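Local atomic coordinates of SAM-dependent methyltransferase (Thiobacillus denitrificans, PDB entry 5EPE), a protein that binds S-adenosyl-L-homocysteine and is probably a methyltransferase that takes its methyl group from S-adenosyl-L-methionine. Residues A[77-82]-A[88-93]; A[118-123]-A[175-180]; A[124-129]-A[136-141]; A[140-145]-A[184-189]; A[146-151]-A[235-240]. All blocks are in the same frame, centred on the assembly; numbering follows the deposited sequence.

Interaction 1. Residues A[77-82]-A[88-93]; sequences RRAEAL and VKFIHG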
# COMPACT_ATOMS: atom_id res chain seq x y z
N ARG A 77 25.88 46.52 -17.44
CA ARG A 77 26.85 46.75 -16.35
C ARG A 77 27.71 45.53 -16.06
O ARG A 77 28.90 45.66 -15.75
CB ARG A 77 26.15 47.18 -15.08
CG ARG A 77 25.54 48.56 -15.15
CD ARG A 77 25.27 49.10 -13.75
NE ARG A 77 24.07 48.46 -13.18
CZ ARG A 77 22.82 48.91 -13.36
NH1 ARG A 77 22.58 50.01 -14.07
NH2 ARG A 77 21.81 48.29 -12.82
N ARG A 78 27.10 44.34 -16.17
CA ARG A 78 27.80 43.08 -15.94
C ARG A 78 28.94 42.88 -16.99
O ARG A 78 30.07 42.49 -16.62
CB ARG A 78 26.81 41.91 -15.96
CG ARG A 78 27.37 40.61 -15.41
CD ARG A 78 27.78 40.70 -13.95
NE ARG A 78 28.12 39.35 -13.48
CZ ARG A 78 29.06 39.04 -12.60
NH1 ARG A 78 29.80 39.98 -12.03
NH2 ARG A 78 29.28 37.75 -12.30
N ALA A 79 28.64 43.17 -18.26
CA ALA A 79 29.61 42.97 -19.33
C ALA A 79 30.80 43.93 -19.15
O ALA A 79 31.96 43.56 -19.37
CB ALA A 79 28.95 43.20 -20.70
N GLU A 80 30.50 45.14 -18.74
CA GLU A 80 31.57 46.09 -18.40
C GLU A 80 32.39 45.55 -17.23
O GLU A 80 33.60 45.55 -17.28
CB GLU A 80 30.98 47.44 -18.01
CG GLU A 80 30.52 48.29 -19.18
N ALA A 81 31.72 45.10 -16.16
CA ALA A 81 32.40 44.66 -14.96
C ALA A 81 33.33 43.47 -15.26
O ALA A 81 34.41 43.34 -14.65
CB ALA A 81 31.37 44.24 -13.92
N LEU A 82 32.93 42.61 -16.20
CA LEU A 82 33.73 41.41 -16.56
C LEU A 82 34.77 41.63 -17.67
O LEU A 82 35.59 40.76 -17.94
CB LEU A 82 32.81 40.22 -16.89
CG LEU A 82 32.53 39.29 -15.73
CD1 LEU A 82 32.24 39.97 -14.42
CD2 LEU A 82 31.38 38.33 -16.07
N VAL A 88 29.81 40.83 -26.23
CA VAL A 88 28.39 40.52 -26.02
C VAL A 88 27.56 41.78 -25.97
O VAL A 88 27.98 42.74 -25.29
CB VAL A 88 28.15 39.63 -24.77
CG1 VAL A 88 28.81 38.28 -24.96
CG2 VAL A 88 28.72 40.26 -23.51
N LYS A 89 26.42 41.77 -26.69
CA LYS A 89 25.55 42.93 -26.90
C LYS A 89 24.20 42.59 -26.31
O LYS A 89 23.68 41.49 -26.54
CB LYS A 89 25.34 43.18 -28.41
CG LYS A 89 24.41 44.35 -28.76
N PHE A 90 23.62 43.53 -25.57
CA PHE A 90 22.30 43.36 -24.96
C PHE A 90 21.31 44.35 -25.50
O PHE A 90 21.61 45.57 -25.58
CB PHE A 90 22.40 43.46 -23.46
CG PHE A 90 23.25 42.40 -22.90
CD1 PHE A 90 22.75 41.10 -22.78
CD2 PHE A 90 24.59 42.64 -22.62
CE1 PHE A 90 23.56 40.08 -22.32
CE2 PHE A 90 25.39 41.61 -22.15
CZ PHE A 90 24.89 40.33 -22.01
N ILE A 91 20.14 43.83 -25.90
CA ILE A 91 19.14 44.65 -26.53
C ILE A 91 17.90 44.59 -25.68
O ILE A 91 17.44 43.50 -25.35
CB ILE A 91 18.82 44.18 -27.94
CG1 ILE A 91 20.06 44.35 -28.84
CG2 ILE A 91 17.64 44.96 -28.51
CD1 ILE A 91 19.92 43.78 -30.25
N HIS A 92 17.35 45.78 -25.37
CA HIS A 92 16.07 45.84 -24.69
C HIS A 92 14.95 45.74 -25.71
O HIS A 92 14.82 46.58 -26.59
CB HIS A 92 15.90 47.08 -23.83
CG HIS A 92 14.55 47.18 -23.19
ND1 HIS A 92 13.85 48.36 -23.13
CD2 HIS A 92 13.76 46.24 -22.62
CE1 HIS A 92 12.69 48.15 -22.52
NE2 HIS A 92 12.61 46.87 -22.20
N GLY A 93 14.12 44.70 -25.59
CA GLY A 93 12.99 44.51 -26.51
C GLY A 93 12.31 43.16 -26.45
O GLY A 93 12.69 42.29 -25.69

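Interaction 2. Residues A[118-123]-A[175-180]; sequences GVAGTI and RKLGYD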
# COMPACT_ATOMS: atom_id res chain seq x y z
N GLY A 118 5.50 28.37 -26.60
CA GLY A 118 5.79 27.10 -26.01
C GLY A 118 7.10 26.53 -26.52
O GLY A 118 7.80 27.14 -27.31
N VAL A 119 7.45 25.38 -26.00
CA VAL A 119 8.71 24.72 -26.29
C VAL A 119 8.90 24.47 -27.78
O VAL A 119 9.85 24.95 -28.35
CB VAL A 119 8.84 23.42 -25.51
CG1 VAL A 119 10.10 22.66 -25.94
CG2 VAL A 119 8.89 23.72 -24.00
N ALA A 120 7.92 23.84 -28.44
CA ALA A 120 8.04 23.52 -29.86
C ALA A 120 8.14 24.74 -30.70
O ALA A 120 8.97 24.81 -31.63
CB ALA A 120 6.88 22.68 -30.32
N GLY A 121 7.31 25.74 -30.39
CA GLY A 121 7.35 26.98 -31.16
C GLY A 121 8.69 27.68 -31.04
O GLY A 121 9.25 28.25 -32.03
N THR A 122 9.22 27.69 -29.82
CA THR A 122 10.49 28.34 -29.55
C THR A 122 11.65 27.64 -30.25
O THR A 122 12.52 28.29 -30.81
CB THR A 122 10.73 28.47 -28.05
OG1 THR A 122 9.70 29.29 -27.48
CG2 THR A 122 12.06 29.15 -27.76
N ILE A 123 11.67 26.30 -30.20
CA ILE A 123 12.66 25.54 -30.94
C ILE A 123 12.60 25.92 -32.43
O ILE A 123 13.63 26.15 -33.06
CB ILE A 123 12.47 24.00 -30.75
CG1 ILE A 123 12.85 23.59 -29.32
CG2 ILE A 123 13.30 23.23 -31.77
CD1 ILE A 123 12.44 22.17 -28.88
N ARG A 175 12.95 14.14 -28.45
CA ARG A 175 13.17 13.11 -29.48
C ARG A 175 12.00 13.08 -30.47
O ARG A 175 12.19 13.11 -31.68
CB ARG A 175 13.40 11.75 -28.85
CG ARG A 175 13.46 10.61 -29.89
CD ARG A 175 13.72 9.26 -29.24
NE ARG A 175 12.76 8.85 -28.18
CZ ARG A 175 11.53 8.37 -28.39
NH1 ARG A 175 11.05 8.29 -29.62
NH2 ARG A 175 10.76 7.99 -27.38
N LYS A 176 10.79 13.09 -29.93
CA LYS A 176 9.55 13.06 -30.77
C LYS A 176 9.38 14.32 -31.60
O LYS A 176 8.76 14.29 -32.67
CB LYS A 176 8.34 12.80 -29.86
CG LYS A 176 8.28 11.40 -29.23
CD LYS A 176 7.27 11.34 -28.07
CE LYS A 176 7.35 10.05 -27.25
NZ LYS A 176 6.50 10.01 -25.99
N LEU A 177 9.93 15.45 -31.17
CA LEU A 177 10.01 16.62 -31.99
C LEU A 177 10.98 16.54 -33.17
O LEU A 177 10.89 17.35 -34.06
CB LEU A 177 10.34 17.90 -31.19
CG LEU A 177 9.18 18.34 -30.29
CD1 LEU A 177 9.65 19.49 -29.40
CD2 LEU A 177 7.93 18.72 -31.11
N GLY A 178 11.89 15.60 -33.17
CA GLY A 178 12.87 15.52 -34.23
C GLY A 178 14.27 15.86 -33.83
O GLY A 178 15.11 16.00 -34.71
N TYR A 179 14.56 15.94 -32.52
CA TYR A 179 15.88 16.40 -32.02
C TYR A 179 16.56 15.34 -31.22
O TYR A 179 15.91 14.65 -30.44
CB TYR A 179 15.71 17.67 -31.15
CG TYR A 179 15.27 18.79 -32.02
CD1 TYR A 179 13.93 18.92 -32.41
CD2 TYR A 179 16.20 19.65 -32.56
CE1 TYR A 179 13.53 19.91 -33.29
CE2 TYR A 179 15.80 20.66 -33.41
CZ TYR A 179 14.48 20.77 -33.78
OH TYR A 179 14.16 21.81 -34.64
N ASP A 180 17.88 15.23 -31.36
CA ASP A 180 18.67 14.50 -30.39
C ASP A 180 18.95 15.44 -29.21
O ASP A 180 19.34 16.60 -29.42
CB ASP A 180 20.02 14.10 -30.98
CG ASP A 180 19.91 12.99 -32.06
OD1 ASP A 180 19.05 12.07 -31.96
OD2 ASP A 180 20.79 13.01 -32.95

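Interaction 3. Residues A[124-129]-A[136-141]; sequences TLLAQS and ILMGEP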
# COMPACT_ATOMS: atom_id res chain seq x y z
N THR A 124 11.41 25.98 -33.00
CA THR A 124 11.26 26.33 -34.42
C THR A 124 11.80 27.73 -34.68
O THR A 124 12.47 27.94 -35.70
CB THR A 124 9.81 26.23 -34.86
OG1 THR A 124 9.42 24.89 -34.60
CG2 THR A 124 9.62 26.54 -36.31
N LEU A 125 11.54 28.68 -33.76
CA LEU A 125 12.06 30.03 -33.93
C LEU A 125 13.61 30.07 -33.90
O LEU A 125 14.25 30.70 -34.76
CB LEU A 125 11.52 30.97 -32.87
CG LEU A 125 12.02 32.42 -32.87
CD1 LEU A 125 11.59 33.17 -34.10
CD2 LEU A 125 11.49 33.11 -31.64
N LEU A 126 14.20 29.46 -32.89
CA LEU A 126 15.65 29.45 -32.66
C LEU A 126 16.36 28.78 -33.85
O LEU A 126 17.42 29.23 -34.29
CB LEU A 126 15.98 28.72 -31.32
CG LEU A 126 15.54 29.46 -30.04
CD1 LEU A 126 15.78 28.57 -28.84
CD2 LEU A 126 16.32 30.75 -29.88
N ALA A 127 15.77 27.70 -34.35
CA ALA A 127 16.27 27.01 -35.56
C ALA A 127 16.49 27.93 -36.76
O ALA A 127 17.39 27.69 -37.57
CB ALA A 127 15.34 25.88 -35.92
N GLN A 128 15.69 28.99 -36.88
CA GLN A 128 15.85 29.93 -37.97
C GLN A 128 17.14 30.74 -37.90
O GLN A 128 17.57 31.28 -38.93
CB GLN A 128 14.68 30.88 -38.05
CG GLN A 128 13.40 30.13 -38.36
CD GLN A 128 12.26 31.08 -38.59
OE1 GLN A 128 11.33 31.12 -37.84
NE2 GLN A 128 12.38 31.88 -39.58
N SER A 129 17.71 30.85 -36.70
CA SER A 129 18.96 31.59 -36.50
C SER A 129 20.19 30.71 -36.49
O SER A 129 21.31 31.22 -36.39
CB SER A 129 18.89 32.39 -35.20
OG SER A 129 17.89 33.42 -35.26
N ILE A 136 20.76 24.00 -30.15
CA ILE A 136 19.66 24.77 -29.57
C ILE A 136 19.63 24.42 -28.06
O ILE A 136 19.73 23.23 -27.69
CB ILE A 136 18.30 24.43 -30.23
CG1 ILE A 136 18.35 24.91 -31.69
CG2 ILE A 136 17.12 24.98 -29.43
CD1 ILE A 136 17.22 24.44 -32.61
N LEU A 137 19.50 25.46 -27.23
CA LEU A 137 19.41 25.33 -25.76
C LEU A 137 18.05 25.75 -25.28
O LEU A 137 17.61 26.86 -25.58
CB LEU A 137 20.40 26.21 -25.03
CG LEU A 137 21.86 26.01 -25.16
CD1 LEU A 137 22.58 26.91 -24.13
CD2 LEU A 137 22.22 24.55 -24.87
N MSE A 138 17.40 24.85 -24.55
CA MSE A 138 16.08 25.13 -23.94
C MSE A 138 16.18 24.88 -22.45
O MSE A 138 16.57 23.80 -22.02
CB MSE A 138 15.04 24.17 -24.52
CG MSE A 138 14.81 24.36 -26.04
SE MSE A 138 14.10 26.18 -26.46
CE MSE A 138 12.37 25.96 -25.63
N GLY A 139 15.81 25.89 -21.66
CA GLY A 139 15.80 25.83 -20.21
C GLY A 139 14.32 25.69 -19.82
O GLY A 139 13.49 26.57 -20.13
N GLU A 140 13.97 24.56 -19.18
CA GLU A 140 12.56 24.21 -18.99
C GLU A 140 12.32 23.40 -17.71
O GLU A 140 13.17 22.57 -17.35
CB GLU A 140 12.03 23.38 -20.19
CG GLU A 140 11.91 24.12 -21.53
CD GLU A 140 10.81 25.15 -21.48
OE1 GLU A 140 10.95 26.19 -22.18
OE2 GLU A 140 9.79 24.91 -20.79
N PRO A 141 11.12 23.59 -17.10
CA PRO A 141 10.67 22.71 -16.03
C PRO A 141 10.13 21.37 -16.45
O PRO A 141 9.74 21.12 -17.62
CB PRO A 141 9.61 23.56 -15.28
CG PRO A 141 9.12 24.55 -16.31
CD PRO A 141 10.11 24.60 -17.44

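Interaction 4. Residues A[140-145]-A[184-189]; sequences EPFWRK and MVLADQ. With NA (sodium ion), chain C; NA (sodium ion), chain B.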
# COMPACT_ATOMS: atom_id res chain seq x y z
N GLU A 140 13.97 24.56 -19.18
CA GLU A 140 12.56 24.21 -18.99
C GLU A 140 12.32 23.40 -17.71
O GLU A 140 13.17 22.57 -17.35
CB GLU A 140 12.03 23.38 -20.19
CG GLU A 140 11.91 24.12 -21.53
CD GLU A 140 10.81 25.15 -21.48
OE1 GLU A 140 10.95 26.19 -22.18
OE2 GLU A 140 9.79 24.91 -20.79
N PRO A 141 11.12 23.59 -17.10
CA PRO A 141 10.67 22.71 -16.03
C PRO A 141 10.13 21.37 -16.45
O PRO A 141 9.74 21.12 -17.62
CB PRO A 141 9.61 23.56 -15.28
CG PRO A 141 9.12 24.55 -16.31
CD PRO A 141 10.11 24.60 -17.44
N PHE A 142 10.19 20.44 -15.49
CA PHE A 142 9.66 19.10 -15.66
C PHE A 142 9.32 18.58 -14.26
O PHE A 142 9.68 19.24 -13.27
CB PHE A 142 10.65 18.21 -16.45
CG PHE A 142 11.96 18.02 -15.77
CD1 PHE A 142 12.15 17.01 -14.86
CD2 PHE A 142 13.01 18.90 -15.99
CE1 PHE A 142 13.33 16.86 -14.19
CE2 PHE A 142 14.23 18.73 -15.33
CZ PHE A 142 14.39 17.72 -14.41
N TRP A 143 8.61 17.45 -14.13
CA TRP A 143 8.37 16.87 -12.80
C TRP A 143 9.58 16.06 -12.31
O TRP A 143 10.01 15.12 -12.94
CB TRP A 143 7.11 15.99 -12.78
CG TRP A 143 5.84 16.71 -13.04
CD1 TRP A 143 4.90 16.42 -14.04
CD2 TRP A 143 5.32 17.87 -12.35
NE1 TRP A 143 3.83 17.31 -13.95
CE2 TRP A 143 4.07 18.19 -12.94
CE3 TRP A 143 5.75 18.62 -11.25
CZ2 TRP A 143 3.31 19.30 -12.53
CZ3 TRP A 143 4.95 19.72 -10.82
CH2 TRP A 143 3.78 20.05 -11.48
N ARG A 144 10.16 16.51 -11.20
CA ARG A 144 11.18 15.74 -10.48
C ARG A 144 10.52 14.50 -9.89
O ARG A 144 11.13 13.45 -9.91
CB ARG A 144 11.76 16.62 -9.35
CG ARG A 144 12.73 15.94 -8.43
CD ARG A 144 13.30 16.92 -7.42
NE ARG A 144 14.22 16.22 -6.55
CZ ARG A 144 13.95 15.60 -5.42
NH1 ARG A 144 12.72 15.51 -4.90
NH2 ARG A 144 14.95 14.98 -4.82
N LYS A 145 9.32 14.66 -9.39
CA LYS A 145 8.42 13.53 -9.17
C LYS A 145 7.03 13.98 -9.33
O LYS A 145 6.72 15.13 -9.28
CB LYS A 145 8.64 12.87 -7.80
CG LYS A 145 8.35 13.72 -6.65
CD LYS A 145 9.07 13.13 -5.42
CE LYS A 145 8.54 13.78 -4.17
NZ LYS A 145 9.48 13.55 -3.03
N MSE A 184 22.86 17.89 -21.21
CA MSE A 184 21.92 18.49 -20.26
C MSE A 184 22.58 18.76 -18.95
O MSE A 184 23.45 17.98 -18.50
CB MSE A 184 20.59 17.72 -20.03
CG MSE A 184 20.89 16.40 -19.41
SE MSE A 184 19.26 15.25 -19.16
CE MSE A 184 20.03 14.01 -17.88
N VAL A 185 22.13 19.86 -18.33
CA VAL A 185 22.58 20.23 -16.98
C VAL A 185 21.29 20.58 -16.22
O VAL A 185 20.55 21.47 -16.60
CB VAL A 185 23.57 21.43 -16.97
CG1 VAL A 185 24.00 21.84 -15.55
CG2 VAL A 185 24.83 21.07 -17.77
N LEU A 186 21.04 19.84 -15.15
CA LEU A 186 19.81 19.98 -14.42
C LEU A 186 19.99 20.72 -13.11
O LEU A 186 21.04 20.61 -12.49
CB LEU A 186 19.22 18.56 -14.18
CG LEU A 186 18.99 17.69 -15.43
CD1 LEU A 186 18.15 16.45 -15.07
CD2 LEU A 186 18.39 18.38 -16.58
N ALA A 187 18.95 21.46 -12.69
CA ALA A 187 18.91 21.97 -11.33
C ALA A 187 18.91 20.82 -10.35
O ALA A 187 18.48 19.72 -10.65
CB ALA A 187 17.67 22.83 -11.11
N ASP A 188 19.41 21.09 -9.15
CA ASP A 188 19.18 20.25 -8.00
C ASP A 188 18.46 21.09 -6.96
O ASP A 188 18.19 22.28 -7.22
CB ASP A 188 20.46 19.67 -7.48
CG ASP A 188 21.44 20.72 -6.95
OD1 ASP A 188 21.27 21.96 -6.96
OD2 ASP A 188 22.55 20.25 -6.59
N GLN A 189 18.15 20.51 -5.82
CA GLN A 189 17.41 21.26 -4.82
C GLN A 189 18.15 22.50 -4.31
O GLN A 189 17.50 23.52 -4.06
CB GLN A 189 16.95 20.39 -3.68
CG GLN A 189 15.94 19.36 -4.15
CD GLN A 189 15.62 18.32 -3.08
OE1 GLN A 189 16.52 17.76 -2.41
NE2 GLN A 189 14.32 18.13 -2.82
NA NA C . 23.81 17.96 -6.92
NA NA B . 23.22 19.52 -4.11
O HOH W 1 22.59 16.19 -7.72
O HOH W 2 22.91 17.26 -4.81
O HOH W 3 25.84 19.12 -8.02
O HOH W 4 25.20 18.98 -5.29
O HOH W 5 24.73 21.60 -4.41

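Interaction 5. Residues A[146-151]-A[235-240]; sequences LPTTEA and REYLGW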
# COMPACT_ATOMS: atom_id res chain seq x y z
N LEU A 146 6.16 13.02 -9.51
CA LEU A 146 4.84 13.29 -9.93
C LEU A 146 4.04 13.82 -8.75
O LEU A 146 4.05 13.21 -7.71
CB LEU A 146 4.24 12.00 -10.50
CG LEU A 146 3.13 12.19 -11.50
CD1 LEU A 146 3.63 12.91 -12.76
CD2 LEU A 146 2.58 10.83 -11.85
N PRO A 147 3.41 14.99 -8.89
CA PRO A 147 2.63 15.45 -7.75
C PRO A 147 1.46 14.51 -7.55
O PRO A 147 1.00 13.86 -8.49
CB PRO A 147 2.14 16.84 -8.14
CG PRO A 147 2.81 17.18 -9.41
CD PRO A 147 3.43 15.94 -10.00
N THR A 148 1.06 14.42 -6.29
CA THR A 148 0.03 13.53 -5.83
C THR A 148 -1.34 14.17 -6.08
O THR A 148 -2.34 13.46 -6.18
CB THR A 148 0.31 13.24 -4.34
OG1 THR A 148 0.76 14.47 -3.69
CG2 THR A 148 1.46 12.18 -4.24
N THR A 149 -1.37 15.50 -6.21
CA THR A 149 -2.60 16.26 -6.52
C THR A 149 -2.34 17.42 -7.49
O THR A 149 -1.24 17.99 -7.48
CB THR A 149 -3.22 16.91 -5.24
OG1 THR A 149 -2.30 17.86 -4.68
CG2 THR A 149 -3.57 15.88 -4.19
N GLU A 150 -3.39 17.78 -8.25
CA GLU A 150 -3.40 18.98 -9.13
C GLU A 150 -3.03 20.28 -8.35
O GLU A 150 -2.39 21.18 -8.91
CB GLU A 150 -4.76 19.16 -9.88
CG GLU A 150 -5.24 17.99 -10.79
CD GLU A 150 -4.54 17.88 -12.19
OE1 GLU A 150 -4.48 18.89 -12.92
OE2 GLU A 150 -4.09 16.78 -12.60
N ALA A 151 -3.40 20.35 -7.06
CA ALA A 151 -3.08 21.51 -6.22
C ALA A 151 -1.58 21.75 -6.08
O ALA A 151 -1.11 22.88 -6.10
CB ALA A 151 -3.72 21.39 -4.83
N ARG A 235 10.16 22.40 -4.00
CA ARG A 235 11.46 21.81 -3.71
C ARG A 235 11.49 20.30 -3.95
O ARG A 235 12.48 19.76 -4.41
CB ARG A 235 11.90 22.16 -2.29
CG ARG A 235 13.36 21.94 -2.04
CD ARG A 235 13.77 22.39 -0.65
NE ARG A 235 15.22 22.52 -0.58
CZ ARG A 235 16.07 21.52 -0.32
NH1 ARG A 235 15.64 20.36 0.03
NH2 ARG A 235 17.42 21.75 -0.40
N GLU A 236 10.41 19.61 -3.64
CA GLU A 236 10.31 18.19 -3.80
C GLU A 236 9.83 17.73 -5.18
O GLU A 236 10.25 16.72 -5.65
CB GLU A 236 9.36 17.66 -2.69
CG GLU A 236 10.04 17.70 -1.28
CD GLU A 236 11.26 16.78 -1.23
OE1 GLU A 236 11.13 15.63 -1.72
OE2 GLU A 236 12.39 17.17 -0.82
N TYR A 237 8.97 18.51 -5.81
CA TYR A 237 8.27 18.06 -7.01
C TYR A 237 8.73 18.67 -8.33
O TYR A 237 8.56 18.01 -9.38
CB TYR A 237 6.77 18.37 -6.84
CG TYR A 237 6.17 17.54 -5.78
CD1 TYR A 237 5.83 16.20 -6.02
CD2 TYR A 237 5.93 18.08 -4.50
CE1 TYR A 237 5.28 15.40 -5.03
CE2 TYR A 237 5.40 17.29 -3.49
CZ TYR A 237 5.06 15.97 -3.77
OH TYR A 237 4.50 15.23 -2.79
N LEU A 238 9.27 19.89 -8.30
CA LEU A 238 9.53 20.57 -9.55
C LEU A 238 10.99 20.43 -9.97
O LEU A 238 11.89 20.85 -9.24
CB LEU A 238 9.09 22.03 -9.55
CG LEU A 238 8.90 22.73 -10.95
CD1 LEU A 238 7.88 22.05 -11.88
CD2 LEU A 238 8.49 24.22 -10.77
N GLY A 239 11.20 19.85 -11.13
CA GLY A 239 12.54 19.80 -11.74
C GLY A 239 12.72 20.98 -12.72
O GLY A 239 11.76 21.58 -13.18
N TRP A 240 13.97 21.22 -13.08
CA TRP A 240 14.32 22.23 -14.08
C TRP A 240 15.69 21.87 -14.67
O TRP A 240 16.55 21.23 -14.02
CB TRP A 240 14.30 23.64 -13.48
CG TRP A 240 14.29 24.74 -14.48
CD1 TRP A 240 13.18 25.37 -15.01
CD2 TRP A 240 15.43 25.39 -15.04
NE1 TRP A 240 13.58 26.29 -15.94
CE2 TRP A 240 14.96 26.37 -15.93
CE3 TRP A 240 16.82 25.24 -14.86
CZ2 TRP A 240 15.83 27.21 -16.65
CZ3 TRP A 240 17.70 26.03 -15.58
CH2 TRP A 240 17.20 27.01 -16.47

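Interaction 1. Residues A[77-82]-A[88-93]
Ala79 of helix 69-82 sets its single methyl group against Val88 and Phe90 of strand 88-92, within the beta-alpha-beta unit made by strand 61-66, helix 69-82 and strand 88-92 of the Rossmann-like methyltransferase fold. The contact is small, buried and wholly apolar, and no hydrogen bond crosses it. Val88 offers one branch: its CG2 lies between the backbone N and the carbonyl carbon and comes within 4.1 Å of Ala79 CB. Val88 and Phe90 stand two residues apart on the strand and face the helix together, whereas Lys89 between them points to the other side of the sheet. Helix 49-58 completes the same layer: Cys52 packs on Ala79, Ala55 on Val88 and Leu51 on Phe90, and Arg78, next to Ala79 in sequence, makes a salt bridge to this helix from Arg78 NE to Glu49 OE1. The Phe90 side chain stays about 9 Å from the bound S-adenosyl-L-homocysteine, which Gly93 touches just past the end of the strand. Phe90 has its CG anti to the carbonyl carbon (chi1 -62°), which carries the ring off the strand toward the helix. The alanine methyl then meets the rim of that ring, near its plane, with Ala79 CB 4.2 Å from Phe90 CE2.

Interaction 2. Residues A[118-123]-A[175-180]
Ile123 CG1 and Leu177 CG both lie anti to the carbonyl carbon, beside the backbone N (chi1 -70° and -69°), and each chain extends beyond, pushing a terminal methyl into the interface between helix 119-127 and the end of helix 167-177. There the two chains meet at a slant, with Ile123 CD1 3.9 Å from Leu177 CD1. The other leucine branch serves a second partner, Leu177 CD2 lying 4.2 Å from Ala120 CB one helical turn away from Ile123. Ile123 CG2, placed opposite the backbone N, packs on the phenol end of Tyr179, the two side chains running past one another in opposite senses; it is 3.4 Å from Tyr179 CZ and 3.3 Å from Tyr179 OH. All of this is van der Waals packing. The leucine and tyrosine can act side by side because the chain turns sharply between them: Gly178, at positive phi (111°), closes helix 167-177 with a Schellman motif before strand 179-186 begins. The turn lies at the interfaces with two other subunits: Leu177 packs on Leu177 and Arg175 pairs with Asp163 of a second subunit, and Asp180 pairs with Arg220 of a third. Within the chain, Phe174 of helix 167-177 covers Ile123 too, Met138 of strand 134-143 lies against helix 119-127, and Leu245 of strand 238-247 touches both Ile123 and Tyr179.

Interaction 3. Residues A[124-129]-A[136-141]
Leu126 and Ala127, near the end of helix 119-127, pack on Ile136 and Met138 of strand 134-143 in the beta-alpha-beta crossover that links this strand to its parallel neighbour, strand 104-110, in the Rossmann-like sheet. Leu126 does most of the work through one methyl. Its CD1 lies 3.9 Å from Ile136 CG2 and 3.8 Å from Met138 SE, a selenomethionine selenium, and so fits between two residues that project from the same side of the strand. Met138 reaches this position with a bent chain: chi2 (-62°) brings the selenium toward Leu126, and the bend at chi3 (-68°) turns only the terminal CE. Ile136 divides its branches, CG2 going to the leucine while the longer arm runs to the next helical residue, with Ile136 CD1 4.1 Å from Ala127 CB and 4.0 Å from Ala127 N. Ala107 and Cys109 of strand 104-110 also touch Leu126, and Val119, Thr122 and Ile123, earlier on the same helix, also touch Met138. The Leu126 side chain is about 8 Å from that of Ala95, which binds S-adenosyl-L-homocysteine. With backbone hydrogen bonds from Ile136, Leu137 and Met138 going to the neighbouring strands, and only methyls and selenium offered by the side chains that meet, helix and strand are held here by shape and exclusion of water, not by directional bonds.

Interaction 4. Residues A[140-145]-A[184-189]
Arg144 and Gln189 stack guanidinium on amide just beyond strands 134-143 and 179-186, two strands of the sheet with strand 238-247 between them, beside a sodium site shared among subunits. The Arg144 chain is fully extended from CG to NE and crosses Gln189 at about a right angle, yet the two flat groups lie only 15° from parallel. The amide nitrogen sits over the centre of the guanidinium face, Gln189 NE2 being 3.6 Å from Arg144 CZ. Polar partners hold both groups: Arg144 NH1 bonds to Glu236 O, while Gln189 NE2 bonds to Arg235 O and Glu236 OE2. With an alanine in place of this glutamine, Arg235 O and Glu236 OE2 would probably lose their amide donor and the guanidinium the group stacked on it. Deeper in the fold, Phe142 has its CG between the backbone N and the carbonyl carbon (chi1 63°), which directs the ring across toward strand 179-186. Phe142 CZ lies 4.0 Å from Leu186 CD1, the chains crossing steeply, and both pack on Leu167 of helix 167-177. Asp188 is the N-cap of helix 189-209, its OD1 receiving Ser191 N. Asp190, together with Asp188 and Asp190 of neighbouring subunits, shares in sodium binding. Asp188 OD2 bridges two of the ions, 2.6 Å from one sodium and 2.7 Å from the other, with two waters bound by both.

Interaction 5. Residues A[146-151]-A[235-240]
Tyr237 packs on the backbone of Leu146 and Pro147, joining the junction of helix 216-237 and strand 238-247 in the Rossmann-like methyltransferase fold to the loop that leads into helix 150-155. The tyrosine leaves its helix with CG anti to the carbonyl carbon (chi1 -68°), which points the ring at the loop. Leu146 O lies at the edge of the ring, near its plane, 3.7 Å from Tyr237 CE1, where it faces the weakly positive rim hydrogens. Pro147 CA comes in obliquely, 3.7 Å from Tyr237 CD1, and the pyrrolidine ring adds a looser contact through Pro147 CB. No hydrogen bond crosses between the segments. Farther out, Val152 of helix 150-155 packs on both Pro147 and Tyr237, and Lys145 makes a cation-pi interaction with the tyrosine ring while its NZ is paired with Glu236 OE1. A serine in place of this tyrosine would probably open a gap beside Pro147 and deprive the Lys145 ammonium of its aromatic partner. The loop itself is poorly ordered at Thr148 and Thr149. Thr149 is the N-cap of helix 150-155, though its bond to Val152 N is weak, and it packs on Thr149 of neighbouring subunits. This region lies away from the ligand site. At the far end of the ring, Tyr237 OH and Thr148 OG1 are 3.9 Å apart and form no hydrogen bond.

Overall arrangement
All five interactions reach one mixed sheet, spread from strand 88-92 at one edge to strand 179-186 at the other. Interaction 1 stands apart, its centre about 35 Å from that of interaction 5. Interactions 2 and 3 are close, with centres about 8 Å apart, and share helix 119-127; Thr122 CG2 lies 3.8 Å from Met138 SE. Interactions 3 and 4 share Glu140 and Pro141 on strand 134-143. Interactions 4 and 5, with centres about 11 Å apart, are joined through strand 238-247, Phe142 O lying 2.7 Å from Gly239 N in a probable hydrogen bond. Interaction 1 reaches the S-adenosyl-L-homocysteine pocket, whereas in interaction 4 the Phe142 side chain is about 11 Å from that of Asn18, a ligand-binding residue.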